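Local coordinates for protein pof8 (Schizosaccharomyces pombe, PDB 6TZN) that specifically binds telomerase RNA ter1 and promotes its assembly with the catalytic subunit trt1 in the telomerase holoenzyme, at residues A[16-21]-A[101-106]. Numbering follows the deposited sequence.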
# COMPACT_ATOMS: atom_id res chain seq x y z
N ILE A 16 4.00 -0.83 1.29
CA ILE A 16 3.04 -1.30 2.27
C ILE A 16 3.67 -2.47 3.01
O ILE A 16 4.16 -3.41 2.37
CB ILE A 16 1.72 -1.75 1.60
CG1 ILE A 16 1.22 -0.70 0.61
CG2 ILE A 16 0.68 -2.09 2.66
CD1 ILE A 16 0.87 0.62 1.24
N LYS A 17 3.70 -2.40 4.33
CA LYS A 17 4.29 -3.44 5.15
C LYS A 17 3.24 -4.10 6.04
O LYS A 17 2.24 -3.49 6.40
CB LYS A 17 5.41 -2.89 6.05
CG LYS A 17 6.58 -2.32 5.27
CD LYS A 17 7.77 -2.04 6.16
CE LYS A 17 7.49 -0.91 7.13
NZ LYS A 17 8.65 -0.69 8.02
N ASN A 18 3.52 -5.36 6.39
CA ASN A 18 2.69 -6.17 7.28
C ASN A 18 1.40 -6.66 6.63
O ASN A 18 0.40 -6.90 7.31
CB ASN A 18 2.46 -5.50 8.64
CG ASN A 18 3.76 -5.14 9.31
OD1 ASN A 18 4.68 -5.97 9.37
ND2 ASN A 18 3.86 -3.91 9.80
N LEU A 19 1.43 -6.84 5.31
CA LEU A 19 0.36 -7.56 4.64
C LEU A 19 0.36 -9.02 5.08
O LEU A 19 1.40 -9.58 5.45
CB LEU A 19 0.58 -7.51 3.13
CG LEU A 19 0.40 -6.14 2.49
CD1 LEU A 19 1.04 -6.10 1.11
CD2 LEU A 19 -1.08 -5.78 2.41
N HIS A 20 -0.81 -9.64 5.04
CA HIS A 20 -0.87 -11.07 5.26
C HIS A 20 -0.03 -11.80 4.21
O HIS A 20 -0.15 -11.49 3.01
CB HIS A 20 -2.31 -11.56 5.21
CG HIS A 20 -2.48 -12.97 5.69
ND1 HIS A 20 -2.09 -14.06 4.94
CD2 HIS A 20 -2.95 -13.45 6.86
CE1 HIS A 20 -2.33 -15.16 5.63
NE2 HIS A 20 -2.85 -14.82 6.80
N PRO A 21 0.83 -12.74 4.60
CA PRO A 21 1.79 -13.30 3.64
C PRO A 21 1.15 -14.09 2.51
O PRO A 21 1.80 -14.30 1.48
CB PRO A 21 2.69 -14.19 4.51
CG PRO A 21 1.85 -14.52 5.70
CD PRO A 21 1.04 -13.26 5.96
N PHE A 101 0.24 -4.00 12.71
CA PHE A 101 -0.52 -3.00 11.97
C PHE A 101 0.08 -2.77 10.58
O PHE A 101 1.30 -2.69 10.42
CB PHE A 101 -0.55 -1.67 12.73
CG PHE A 101 -1.39 -1.69 13.96
CD1 PHE A 101 -2.78 -1.76 13.88
CD2 PHE A 101 -0.81 -1.63 15.22
CE1 PHE A 101 -3.55 -1.77 15.02
CE2 PHE A 101 -1.58 -1.64 16.36
CZ PHE A 101 -2.95 -1.71 16.27
N LEU A 102 -0.79 -2.65 9.59
CA LEU A 102 -0.37 -2.21 8.27
C LEU A 102 0.29 -0.83 8.33
O LEU A 102 -0.21 0.08 9.00
CB LEU A 102 -1.58 -2.17 7.33
CG LEU A 102 -2.11 -3.56 6.95
CD1 LEU A 102 -3.55 -3.50 6.50
CD2 LEU A 102 -1.23 -4.16 5.85
N ILE A 103 1.39 -0.69 7.61
CA ILE A 103 2.19 0.53 7.56
C ILE A 103 2.40 0.89 6.09
O ILE A 103 2.63 0.01 5.26
CB ILE A 103 3.55 0.31 8.24
CG1 ILE A 103 3.38 0.12 9.74
CG2 ILE A 103 4.53 1.46 7.93
CD1 ILE A 103 4.65 -0.26 10.44
N ALA A 104 2.34 2.19 5.78
CA ALA A 104 2.68 2.68 4.44
C ALA A 104 3.76 3.74 4.56
O ALA A 104 3.65 4.65 5.39
CB ALA A 104 1.46 3.23 3.71
N GLU A 105 4.80 3.63 3.74
CA GLU A 105 5.93 4.56 3.75
C GLU A 105 6.22 5.01 2.33
O GLU A 105 6.23 4.20 1.40
CB GLU A 105 7.20 3.89 4.30
CG GLU A 105 7.02 3.13 5.60
CD GLU A 105 8.27 2.37 6.00
OE1 GLU A 105 8.47 2.16 7.22
OE2 GLU A 105 9.06 1.98 5.11
N LEU A 106 6.49 6.31 2.17
CA LEU A 106 6.88 6.83 0.87
C LEU A 106 8.31 6.41 0.57
O LEU A 106 9.20 6.52 1.43
CB LEU A 106 6.78 8.36 0.89
CG LEU A 106 6.90 9.06 -0.46
CD1 LEU A 106 5.67 8.81 -1.32
CD2 LEU A 106 7.12 10.56 -0.24
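Lys-17 sets CE against the CG2 branch of Ile-103, 3.9 Å away, and then carries its ammonium on to Glu-105. A bend at chi3 (-67°) turns CE off the otherwise extended chain, and NZ meets OE1 of Glu-105 at 3.0 Å, approaching from above the carboxylate plane, in a salt bridge whose two side chains cross obliquely. Beneath it the backbones form an antiparallel hydrogen-bonded pair: Lys-17 N gives a nearly straight bond to Ile-103 O (2.8 Å), and Ile-103 N returns a longer one to Lys-17 O. Where strand 13-17 ends, Asn-18 takes over with its side chain, ND2 reaching Phe-101 O at 2.9 Å while lying beside CD1 of Ile-103. On the face that carries Ile-16 and Ala-104 the contact is apolar, Ile-16 CD1 resting on Ala-104 CB (3.6 Å). Just beyond the paired strands Leu-19 and Leu-102 continue it, crossing at about a right angle with their CD2 methyls 3.8 Å apart; helices 25-39 and 66-78 cover this side. Such pairing of the first and last strands is characteristic of the RRM sheet, here that of an xRRM. The chemistry implies strands joined by backbone bonds, extended by Asn-18, with a salt bridge beside Ile-103 and apolar contacts continuing into the helix-covered core.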